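Local coordinates for cell division protein FtsI/penicillin binding protein 2 (PDB 4ZTK), which probably acts as a penicillin-binding D,D-transpeptidase that cross-links peptidoglycan during cell division, at residues P241-A246 against G265-D270; K236-P241 against L298-F303; P84-A89 against P149-K154; C138-S143 against M178-E183. All coordinates share one frame; numbering follows the deposited sequence.

How the interactions relate
Following the chain from the N terminus, the first segment to be paired lies on helix 83-92; interaction 3 brings it against helix 148-157, closing a loop of 59 residues. Helix 136-146 lies inside that loop, and interaction 4 joins it to helix 172-181 further on, so interactions 3 and 4 cross along the chain; they also touch through I86, L139, S143, I151 and A180 in the helical lobe. Both close before the other pair opens. Interaction 2 sets the loop 236-241 against the C-terminal helix 295-310. Nested within it, interaction 1 joins the same loop to the end of strand 259-267. These two share P241 and touch where V245 packs on F303.

Interaction 1 of 4, residues P241-A246 against G265-D270; sequences PGVSVA and GYVPAD
A246 and Y266 form an antiparallel hydrogen-bonded pair where the loop after helix 216-231 becomes strand 246-253, an edge strand of the five-stranded sheet, beside the end of strand 259-267. Y266 N reaches A246 O at 2.9 Å, and A246 N reaches Y266 O at 3.3 Å. The methyl group of A246 also sits over one face of the Y266 ring, its CB 3.7 Å from the ring centroid and shifted toward CZ and CE1, a CH-pi contact. Beyond the strand, a cis peptide bond before P268 turns the chain, and A269 N donates to S244 O at 2.8 Å, coming from above the carbonyl plane, 43° out of it. The same N-H makes a weak bond to S244 OG. Further out, V243 CG1 rests on V267 CG2 at 3.6 Å, and a water links S244 N to D270 OD2, although D270 is poorly ordered. Strand 246-253 probably carries the K(T/S)G motif of penicillin-binding transpeptidases. Helix 216-231 packs on S244, A246 and A269, its N223 OD1 hydrogen-bonded to Y266 OH, while strand 274-281 continues the sheet from G265 and V267 on the far side.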
loop_
_atom_site.group_PDB
_atom_site.type_symbol
_atom_site.label_atom_id
_atom_site.label_comp_id
_atom_site.label_asym_id
_atom_site.label_seq_id
_atom_site.Cartn_x
_atom_site.Cartn_y
_atom_site.Cartn_z
ATOM N N PRO A 241 -19.834 -1.755 -5.175
ATOM C CA PRO A 241 -21.017 -2.563 -4.866
ATOM C C PRO A 241 -20.946 -3.952 -5.491
ATOM O O PRO A 241 -20.773 -4.081 -6.703
ATOM C CB PRO A 241 -22.153 -1.757 -5.497
ATOM C CG PRO A 241 -21.678 -0.348 -5.416
ATOM C CD PRO A 241 -20.197 -0.414 -5.666
ATOM N N GLY A 242 -21.057 -4.977 -4.655
ATOM C CA GLY A 242 -21.088 -6.349 -5.127
ATOM C C GLY A 242 -19.711 -6.964 -5.290
ATOM O O GLY A 242 -19.584 -8.127 -5.672
ATOM N N VAL A 243 -18.675 -6.178 -5.015
ATOM C CA VAL A 243 -17.301 -6.662 -5.113
ATOM C C VAL A 243 -16.520 -6.262 -3.864
ATOM O O VAL A 243 -16.302 -5.077 -3.614
ATOM C CB VAL A 243 -16.587 -6.102 -6.358
ATOM C CG1 VAL A 243 -15.214 -6.719 -6.494
ATOM C CG2 VAL A 243 -17.410 -6.358 -7.622
ATOM N N SER A 244 -16.107 -7.245 -3.074
ATOM C CA SER A 244 -15.374 -6.949 -1.849
ATOM C C SER A 244 -13.969 -6.443 -2.167
ATOM O O SER A 244 -13.220 -7.070 -2.917
ATOM C CB SER A 244 -15.320 -8.166 -0.927
ATOM O OG SER A 244 -14.592 -9.222 -1.523
ATOM N N VAL A 245 -13.629 -5.292 -1.602
ATOM C CA VAL A 245 -12.339 -4.670 -1.854
ATOM C C VAL A 245 -11.546 -4.577 -0.555
ATOM O O VAL A 245 -12.064 -4.135 0.473
ATOM C CB VAL A 245 -12.505 -3.253 -2.446
ATOM C CG1 VAL A 245 -11.158 -2.655 -2.775
ATOM C CG2 VAL A 245 -13.392 -3.289 -3.687
ATOM N N ALA A 246 -10.289 -5.007 -0.609
ATOM C CA ALA A 246 -9.388 -4.898 0.531
ATOM C C ALA A 246 -8.328 -3.868 0.192
ATOM O O ALA A 246 -7.726 -3.932 -0.878
ATOM C CB ALA A 246 -8.737 -6.239 0.814
ATOM N N GLY A 265 -3.990 -2.251 -2.366
ATOM C CA GLY A 265 -5.028 -3.221 -2.097
ATOM C C GLY A 265 -5.121 -4.340 -3.113
ATOM O O GLY A 265 -4.250 -4.501 -3.965
ATOM N N TYR A 266 -6.190 -5.122 -3.016
ATOM C CA TYR A 266 -6.389 -6.243 -3.915
ATOM C C TYR A 266 -7.873 -6.575 -4.038
ATOM O O TYR A 266 -8.667 -6.233 -3.160
ATOM C CB TYR A 266 -5.570 -7.457 -3.463
ATOM C CG TYR A 266 -5.814 -7.875 -2.028
ATOM C CD1 TYR A 266 -6.880 -8.700 -1.699
ATOM C CD2 TYR A 266 -4.973 -7.456 -1.006
ATOM C CE1 TYR A 266 -7.109 -9.093 -0.393
ATOM C CE2 TYR A 266 -5.187 -7.849 0.306
ATOM C CZ TYR A 266 -6.260 -8.665 0.605
ATOM O OH TYR A 266 -6.493 -9.058 1.904
ATOM N N VAL A 267 -8.240 -7.238 -5.131
ATOM C CA VAL A 267 -9.644 -7.392 -5.495
ATOM C C VAL A 267 -9.829 -8.596 -6.421
ATOM O O VAL A 267 -8.965 -8.866 -7.256
ATOM C CB VAL A 267 -10.167 -6.095 -6.182
ATOM C CG1 VAL A 267 -9.463 -5.859 -7.512
ATOM C CG2 VAL A 267 -11.666 -6.137 -6.385
ATOM N N PRO A 268 -10.923 -9.367 -6.242
ATOM C CA PRO A 268 -11.880 -9.332 -5.127
ATOM C C PRO A 268 -11.201 -9.824 -3.856
ATOM O O PRO A 268 -10.317 -10.665 -3.950
ATOM C CB PRO A 268 -12.967 -10.329 -5.560
ATOM C CG PRO A 268 -12.809 -10.467 -7.048
ATOM C CD PRO A 268 -11.328 -10.332 -7.279
ATOM N N ALA A 269 -11.596 -9.313 -2.696
ATOM C CA ALA A 269 -10.906 -9.658 -1.453
ATOM C C ALA A 269 -10.975 -11.150 -1.137
ATOM O O ALA A 269 -10.000 -11.735 -0.664
ATOM C CB ALA A 269 -11.451 -8.843 -0.298
ATOM N N ASP A 270 -12.125 -11.759 -1.414
ATOM C CA ASP A 270 -12.377 -13.157 -1.070
ATOM C C ASP A 270 -11.582 -14.143 -1.923
ATOM O O ASP A 270 -11.327 -15.272 -1.502
ATOM C CB ASP A 270 -13.875 -13.468 -1.159
ATOM C CG ASP A 270 -14.485 -13.040 -2.484
ATOM O OD1 ASP A 270 -15.319 -13.794 -3.028
ATOM O OD2 ASP A 270 -14.133 -11.947 -2.977
HETATM O O HOH W 1 -16.404 -10.108 -4.309
#

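Interaction 2 of 4, residues K236-P241 against L298-F303; sequences KLAVIP and LAAPVF
L237 and P301 cross obliquely, the leucine approaching the proline ring at its CD corner. L237 CB and L237 CD1 each lie 4.0 Å from P301 CD, and L237 CD1 also comes to 4.2 Å from P301 CG. Next along the chain, A238 points its CB at the helix, where it meets A300 CB at 4.2 Å and the backbone A300 O at 3.9 Å. The same methyl group touches F303 CD1 at 4.2 Å, meeting the ring obliquely. F303 has CG anti to its backbone N (chi1 178°), which carries the ring from a CB that does not itself face the loop to where CD1 reaches the A238 methyl. The contact thus sets a short 3-10 turn, 236-238, against the C-terminal helix 295-310, which packs across the five-stranded sheet as in other penicillin-binding transpeptidases and serine beta-lactamases. V239 N bonds to K236 O at 3.1 Å and holds the turn; the helix is kinked at P301, whose N cannot donate to the preceding turn. On the sheet side, F263 of strand 259-267 packs on A238, A299 and A300 and meets the F303 ring edge-to-face. I240 packs on R304, A307 and M308 further on in the same helix, and Y39 OH is hydrogen-bonded to L298 O.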
loop_
_atom_site.group_PDB
_atom_site.type_symbol
_atom_site.label_atom_id
_atom_site.label_comp_id
_atom_site.label_asym_id
_atom_site.label_seq_id
_atom_site.Cartn_x
_atom_site.Cartn_y
_atom_site.Cartn_z
ATOM N N LYS A 236 -12.962 4.431 1.891
ATOM C CA LYS A 236 -14.361 4.370 1.467
ATOM C C LYS A 236 -14.589 4.639 -0.021
ATOM O O LYS A 236 -15.500 4.070 -0.625
ATOM C CB LYS A 236 -15.211 5.317 2.318
ATOM C CG LYS A 236 -16.687 4.980 2.324
ATOM C CD LYS A 236 -17.449 5.899 3.258
ATOM C CE LYS A 236 -18.948 5.738 3.082
ATOM N NZ LYS A 236 -19.710 6.752 3.867
ATOM N N LEU A 237 -13.754 5.486 -0.614
ATOM C CA LEU A 237 -13.898 5.828 -2.029
ATOM C C LEU A 237 -13.473 4.685 -2.953
ATOM O O LEU A 237 -13.587 4.791 -4.172
ATOM C CB LEU A 237 -13.110 7.101 -2.366
ATOM C CG LEU A 237 -13.489 8.391 -1.632
ATOM C CD1 LEU A 237 -12.698 9.574 -2.177
ATOM C CD2 LEU A 237 -14.977 8.651 -1.738
ATOM N N ALA A 238 -12.978 3.596 -2.371
ATOM C CA ALA A 238 -12.609 2.418 -3.150
ATOM C C ALA A 238 -13.718 1.369 -3.181
ATOM O O ALA A 238 -13.554 0.307 -3.784
ATOM C CB ALA A 238 -11.317 1.806 -2.615
ATOM N N VAL A 239 -14.843 1.662 -2.535
ATOM C CA VAL A 239 -15.952 0.712 -2.467
ATOM C C VAL A 239 -16.546 0.409 -3.842
ATOM O O VAL A 239 -16.810 1.318 -4.620
ATOM C CB VAL A 239 -17.072 1.217 -1.537
ATOM C CG1 VAL A 239 -18.364 0.431 -1.767
ATOM C CG2 VAL A 239 -16.635 1.130 -0.082
ATOM N N ILE A 240 -16.744 -0.874 -4.134
ATOM C CA ILE A 240 -17.444 -1.290 -5.348
ATOM C C ILE A 240 -18.591 -2.217 -4.981
ATOM O O ILE A 240 -18.361 -3.332 -4.521
ATOM C CB ILE A 240 -16.520 -2.043 -6.313
ATOM C CG1 ILE A 240 -15.330 -1.173 -6.720
ATOM C CG2 ILE A 240 -17.298 -2.510 -7.532
ATOM C CD1 ILE A 240 -14.245 -1.945 -7.458
ATOM N N PRO A 241 -19.834 -1.755 -5.175
ATOM C CA PRO A 241 -21.017 -2.563 -4.866
ATOM C C PRO A 241 -20.946 -3.952 -5.491
ATOM O O PRO A 241 -20.773 -4.081 -6.703
ATOM C CB PRO A 241 -22.153 -1.757 -5.497
ATOM C CG PRO A 241 -21.678 -0.348 -5.416
ATOM C CD PRO A 241 -20.197 -0.414 -5.666
ATOM N N LEU A 298 -7.493 10.850 -2.824
ATOM C CA LEU A 298 -6.910 10.913 -4.166
ATOM C C LEU A 298 -6.632 9.546 -4.796
ATOM O O LEU A 298 -7.041 9.285 -5.927
ATOM C CB LEU A 298 -5.616 11.733 -4.159
ATOM C CG LEU A 298 -5.695 13.174 -3.652
ATOM C CD1 LEU A 298 -4.339 13.857 -3.809
ATOM C CD2 LEU A 298 -6.781 13.952 -4.380
ATOM N N ALA A 299 -5.927 8.685 -4.066
ATOM C CA ALA A 299 -5.443 7.425 -4.623
ATOM C C ALA A 299 -6.524 6.353 -4.653
ATOM O O ALA A 299 -6.575 5.539 -5.579
ATOM C CB ALA A 299 -4.221 6.924 -3.844
ATOM N N ALA A 300 -7.373 6.343 -3.631
ATOM C CA ALA A 300 -8.438 5.345 -3.533
ATOM C C ALA A 300 -9.456 5.387 -4.684
ATOM O O ALA A 300 -9.820 4.336 -5.214
ATOM C CB ALA A 300 -9.144 5.422 -2.174
ATOM N N PRO A 301 -9.927 6.588 -5.074
ATOM C CA PRO A 301 -10.863 6.558 -6.202
ATOM C C PRO A 301 -10.196 6.115 -7.504
ATOM O O PRO A 301 -10.869 5.540 -8.354
ATOM C CB PRO A 301 -11.360 8.012 -6.302
ATOM C CG PRO A 301 -10.364 8.824 -5.549
ATOM C CD PRO A 301 -9.835 7.932 -4.473
ATOM N N VAL A 302 -8.899 6.372 -7.650
ATOM C CA VAL A 302 -8.166 5.927 -8.827
ATOM C C VAL A 302 -8.082 4.400 -8.847
ATOM O O VAL A 302 -8.323 3.768 -9.882
ATOM C CB VAL A 302 -6.755 6.547 -8.898
ATOM C CG1 VAL A 302 -5.969 5.957 -10.059
ATOM C CG2 VAL A 302 -6.846 8.066 -9.038
ATOM N N PHE A 303 -7.745 3.820 -7.694
ATOM C CA PHE A 303 -7.782 2.372 -7.489
ATOM C C PHE A 303 -9.128 1.801 -7.945
ATOM O O PHE A 303 -9.178 0.805 -8.670
ATOM C CB PHE A 303 -7.559 2.073 -6.003
ATOM C CG PHE A 303 -7.630 0.606 -5.631
ATOM C CD1 PHE A 303 -8.852 -0.037 -5.473
ATOM C CD2 PHE A 303 -6.471 -0.109 -5.367
ATOM C CE1 PHE A 303 -8.916 -1.374 -5.104
ATOM C CE2 PHE A 303 -6.529 -1.445 -4.986
ATOM C CZ PHE A 303 -7.753 -2.076 -4.857
#

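Interaction 3 of 4, residues P84-A89 against P149-K154; sequences PFIAAA and PVIRKK
A89 points its methyl group into helix 148-157, where A89 CB lies 3.6 Å from both K154 CB and K154 CG. K154 folds away after that touch: its CG is anti to the backbone N, but the chain bends at chi2 (58°) and again at chi3, and NZ ends in a salt bridge with E157 and a hydrogen bond to I213 O. The lysine therefore gives the alanine its aliphatic root and takes its charge elsewhere. I151 CD1 also approaches A89 CB, at 4.0 Å. The short helical segments cross at 122°, with their axes 9.5 Å apart, in the helical lobe of the transpeptidase fold; helix 83-92 begins at K83, probably the lysine of this family's SxxK motif. I86 and I151 adopt the same conformation, each with CG1 anti to the carbonyl carbon and CD1 turned by a second bend (chi2 -66° in I86). The two side chains meet at a slant, bringing I86 CD1 to 4.0 Å from I151 CG2 and 4.1 Å from I151 CD1. V150 CG1 rests 3.8 Å from the carbonyl A89 O. S143 of helix 136-146 packs on both isoleucines.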
loop_
_atom_site.group_PDB
_atom_site.type_symbol
_atom_site.label_atom_id
_atom_site.label_comp_id
_atom_site.label_asym_id
_atom_site.label_seq_id
_atom_site.Cartn_x
_atom_site.Cartn_y
_atom_site.Cartn_z
ATOM N N PRO A 84 -1.035 -2.676 8.002
ATOM C CA PRO A 84 -1.531 -4.060 7.967
ATOM C C PRO A 84 -0.474 -5.101 8.328
ATOM O O PRO A 84 -0.813 -6.122 8.930
ATOM C CB PRO A 84 -1.949 -4.243 6.504
ATOM C CG PRO A 84 -2.343 -2.881 6.065
ATOM C CD PRO A 84 -1.376 -1.949 6.762
ATOM N N PHE A 85 0.781 -4.843 7.973
ATOM C CA PHE A 85 1.862 -5.789 8.250
ATOM C C PHE A 85 2.299 -5.746 9.715
ATOM O O PHE A 85 2.650 -6.778 10.295
ATOM C CB PHE A 85 3.041 -5.545 7.305
ATOM C CG PHE A 85 2.659 -5.618 5.849
ATOM C CD1 PHE A 85 2.627 -6.837 5.190
ATOM C CD2 PHE A 85 2.313 -4.472 5.148
ATOM C CE1 PHE A 85 2.266 -6.912 3.848
ATOM C CE2 PHE A 85 1.950 -4.537 3.806
ATOM C CZ PHE A 85 1.929 -5.767 3.156
ATOM N N ILE A 86 2.276 -4.554 10.306
ATOM C CA ILE A 86 2.508 -4.408 11.740
ATOM C C ILE A 86 1.462 -5.218 12.496
ATOM O O ILE A 86 1.789 -5.984 13.397
ATOM C CB ILE A 86 2.411 -2.936 12.189
ATOM C CG1 ILE A 86 3.546 -2.106 11.590
ATOM C CG2 ILE A 86 2.429 -2.830 13.708
ATOM C CD1 ILE A 86 4.921 -2.488 12.094
ATOM N N ALA A 87 0.203 -5.049 12.108
ATOM C CA ALA A 87 -0.897 -5.777 12.729
ATOM C C ALA A 87 -0.747 -7.283 12.544
ATOM O O ALA A 87 -0.977 -8.050 13.477
ATOM C CB ALA A 87 -2.232 -5.307 12.171
ATOM N N ALA A 88 -0.371 -7.697 11.337
ATOM C CA ALA A 88 -0.204 -9.113 11.021
ATOM C C ALA A 88 0.857 -9.746 11.904
ATOM O O ALA A 88 0.649 -10.823 12.464
ATOM C CB ALA A 88 0.159 -9.292 9.553
ATOM N N ALA A 89 1.995 -9.069 12.028
ATOM C CA ALA A 89 3.091 -9.555 12.859
ATOM C C ALA A 89 2.651 -9.718 14.309
ATOM O O ALA A 89 2.988 -10.706 14.961
ATOM C CB ALA A 89 4.279 -8.610 12.768
ATOM N N PRO A 149 12.336 -7.915 17.939
ATOM C CA PRO A 149 12.550 -9.161 17.190
ATOM C C PRO A 149 11.332 -9.569 16.360
ATOM O O PRO A 149 11.487 -9.950 15.200
ATOM C CB PRO A 149 12.800 -10.193 18.293
ATOM C CG PRO A 149 13.335 -9.402 19.428
ATOM C CD PRO A 149 12.589 -8.102 19.380
ATOM N N VAL A 150 10.141 -9.473 16.942
ATOM C CA VAL A 150 8.920 -9.874 16.249
ATOM C C VAL A 150 8.665 -9.006 15.024
ATOM O O VAL A 150 8.415 -9.517 13.925
ATOM C CB VAL A 150 7.693 -9.821 17.187
ATOM C CG1 VAL A 150 6.407 -10.034 16.399
ATOM C CG2 VAL A 150 7.828 -10.859 18.296
ATOM N N ILE A 151 8.737 -7.692 15.212
ATOM C CA ILE A 151 8.425 -6.752 14.138
ATOM C C ILE A 151 9.470 -6.763 13.016
ATOM O O ILE A 151 9.122 -6.828 11.841
ATOM C CB ILE A 151 8.232 -5.318 14.673
ATOM C CG1 ILE A 151 6.984 -5.243 15.557
ATOM C CG2 ILE A 151 8.121 -4.323 13.520
ATOM C CD1 ILE A 151 5.671 -5.517 14.813
ATOM N N ARG A 152 10.750 -6.698 13.374
ATOM C CA ARG A 152 11.799 -6.679 12.358
ATOM C C ARG A 152 11.825 -7.964 11.527
ATOM O O ARG A 152 11.932 -7.914 10.306
ATOM C CB ARG A 152 13.172 -6.430 12.980
ATOM C CG ARG A 152 13.416 -4.996 13.407
ATOM C CD ARG A 152 14.902 -4.759 13.641
ATOM N NE ARG A 152 15.668 -4.927 12.410
ATOM C CZ ARG A 152 16.994 -4.948 12.350
ATOM N NH1 ARG A 152 17.712 -4.816 13.457
ATOM N NH2 ARG A 152 17.602 -5.109 11.183
ATOM N N LYS A 153 11.725 -9.109 12.197
ATOM C CA LYS A 153 11.762 -10.399 11.515
ATOM C C LYS A 153 10.563 -10.596 10.594
ATOM O O LYS A 153 10.720 -10.960 9.426
ATOM C CB LYS A 153 11.831 -11.543 12.526
ATOM C CG LYS A 153 11.579 -12.916 11.919
ATOM C CD LYS A 153 11.836 -14.025 12.930
ATOM C CE LYS A 153 11.452 -15.384 12.366
ATOM N NZ LYS A 153 10.006 -15.437 11.991
ATOM N N LYS A 154 9.367 -10.359 11.116
ATOM C CA LYS A 154 8.161 -10.609 10.338
ATOM C C LYS A 154 8.022 -9.636 9.168
ATOM O O LYS A 154 7.618 -10.035 8.077
ATOM C CB LYS A 154 6.910 -10.607 11.223
ATOM C CG LYS A 154 5.637 -11.034 10.495
ATOM C CD LYS A 154 5.769 -12.431 9.899
ATOM C CE LYS A 154 5.996 -13.477 10.976
ATOM N NZ LYS A 154 6.289 -14.808 10.381
#

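Interaction 4 of 4, residues C138-S143 against M178-E183; sequences CLIRVS and MAALGE
Helix 136-146 and the last turn of helix 172-181 pack in the helical lobe of the transpeptidase fold, with A180 set directly against L139, I140 and S143. The A180 methyl group meets backbone as much as side chain: A180 CB is 3.6 Å from I140 CA and 3.6 Å from L139 O. I140 CG1 and S143 CB each come to 3.9 Å from A180 CB, and the backbones run close here, 5.2 Å between I140 CA and A180 CA. I140 has CG1 anti to its carbonyl carbon (chi1 -72°); its chain is extended at chi2, and I140 CD1 reaches L181, 4.0 Å from L181 CG. The S143 hydroxyl, with OG anti to the backbone N (chi1 -178°), is hydrogen-bonded to L176 O one turn earlier on the partner helix. Past L181 the helix ends in a Schellman motif: G182 takes a positive phi, E183 N bonds to M178 O at 2.8 Å and G182 N to A179 O. L139 packs on K83, whose NZ makes a weak hydrogen bond to A180 O. K83 is probably the lysine of the SxxK motif, which would place this helix pair beside the active site typical of penicillin-binding transpeptidases.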
loop_
_atom_site.group_PDB
_atom_site.type_symbol
_atom_site.label_atom_id
_atom_site.label_comp_id
_atom_site.label_asym_id
_atom_site.label_seq_id
_atom_site.Cartn_x
_atom_site.Cartn_y
_atom_site.Cartn_z
ATOM N N CYS A 138 -2.369 3.968 18.214
ATOM C CA CYS A 138 -2.707 2.569 18.465
ATOM C C CYS A 138 -1.757 1.597 17.773
ATOM O O CYS A 138 -1.279 0.650 18.398
ATOM C CB CYS A 138 -4.156 2.263 18.075
ATOM S SG CYS A 138 -5.389 3.099 19.118
ATOM N N LEU A 139 -1.492 1.818 16.489
ATOM C CA LEU A 139 -0.580 0.941 15.762
ATOM C C LEU A 139 0.838 1.024 16.321
ATOM O O LEU A 139 1.566 0.026 16.347
ATOM C CB LEU A 139 -0.585 1.241 14.260
ATOM C CG LEU A 139 -1.530 0.376 13.419
ATOM C CD1 LEU A 139 -1.137 -1.094 13.505
ATOM C CD2 LEU A 139 -2.970 0.571 13.859
ATOM N N ILE A 140 1.227 2.213 16.771
ATOM C CA ILE A 140 2.537 2.374 17.382
ATOM C C ILE A 140 2.629 1.534 18.652
ATOM O O ILE A 140 3.613 0.826 18.875
ATOM C CB ILE A 140 2.842 3.835 17.718
ATOM C CG1 ILE A 140 3.105 4.636 16.443
ATOM C CG2 ILE A 140 4.058 3.896 18.609
ATOM C CD1 ILE A 140 3.262 6.141 16.681
ATOM N N ARG A 141 1.589 1.609 19.475
ATOM C CA ARG A 141 1.528 0.821 20.697
ATOM C C ARG A 141 1.587 -0.669 20.366
ATOM O O ARG A 141 2.305 -1.426 21.010
ATOM C CB ARG A 141 0.267 1.158 21.499
ATOM C CG ARG A 141 0.096 0.330 22.759
ATOM C CD ARG A 141 -0.880 0.976 23.736
ATOM N NE ARG A 141 -2.160 1.302 23.111
ATOM C CZ ARG A 141 -3.233 1.714 23.780
ATOM N NH1 ARG A 141 -4.360 1.992 23.133
ATOM N NH2 ARG A 141 -3.183 1.842 25.099
ATOM N N VAL A 142 0.841 -1.077 19.346
ATOM C CA VAL A 142 0.866 -2.461 18.891
ATOM C C VAL A 142 2.288 -2.888 18.520
ATOM O O VAL A 142 2.763 -3.940 18.946
ATOM C CB VAL A 142 -0.090 -2.661 17.699
ATOM C CG1 VAL A 142 0.211 -3.958 16.970
ATOM C CG2 VAL A 142 -1.534 -2.636 18.178
ATOM N N SER A 143 2.968 -2.047 17.747
ATOM C CA SER A 143 4.345 -2.307 17.344
ATOM C C SER A 143 5.296 -2.404 18.535
ATOM O O SER A 143 6.113 -3.327 18.616
ATOM C CB SER A 143 4.828 -1.226 16.375
ATOM O OG SER A 143 6.152 -1.491 15.934
HETATM N N MSE A 178 8.526 4.474 14.654
HETATM C CA MSE A 178 8.787 4.886 13.279
HETATM C C MSE A 178 8.351 3.805 12.300
HETATM O O MSE A 178 7.825 4.102 11.232
HETATM C CB MSE A 178 10.271 5.195 13.083
HETATM C CG MSE A 178 10.762 6.399 13.875
HETATM SE SE MSE A 178 12.680 6.685 13.664
HETATM C CE MSE A 178 12.703 7.296 11.811
ATOM N N ALA A 179 8.579 2.549 12.674
ATOM C CA ALA A 179 8.158 1.412 11.859
ATOM C C ALA A 179 6.650 1.417 11.646
ATOM O O ALA A 179 6.173 1.213 10.533
ATOM C CB ALA A 179 8.589 0.110 12.509
ATOM N N ALA A 180 5.903 1.652 12.720
ATOM C CA ALA A 180 4.444 1.630 12.653
ATOM C C ALA A 180 3.915 2.760 11.779
ATOM O O ALA A 180 2.835 2.654 11.198
ATOM C CB ALA A 180 3.841 1.709 14.049
ATOM N N LEU A 181 4.684 3.839 11.687
ATOM C CA LEU A 181 4.316 4.962 10.837
ATOM C C LEU A 181 4.855 4.796 9.420
ATOM O O LEU A 181 4.538 5.582 8.534
ATOM C CB LEU A 181 4.825 6.267 11.440
ATOM C CG LEU A 181 4.196 6.564 12.799
ATOM C CD1 LEU A 181 4.710 7.868 13.329
ATOM C CD2 LEU A 181 2.688 6.595 12.670
ATOM N N GLY A 182 5.667 3.765 9.210
ATOM C CA GLY A 182 6.272 3.534 7.913
ATOM C C GLY A 182 7.246 4.642 7.585
ATOM O O GLY A 182 7.437 4.987 6.424
ATOM N N GLU A 183 7.862 5.195 8.624
ATOM C CA GLU A 183 8.773 6.326 8.500
ATOM C C GLU A 183 10.214 5.906 8.171
ATOM O O GLU A 183 10.863 6.509 7.313
ATOM C CB GLU A 183 8.739 7.144 9.799
ATOM C CG GLU A 183 9.509 8.449 9.760
ATOM C CD GLU A 183 9.291 9.285 11.012
ATOM O OE1 GLU A 183 10.233 9.403 11.827
ATOM O OE2 GLU A 183 8.177 9.822 11.183
#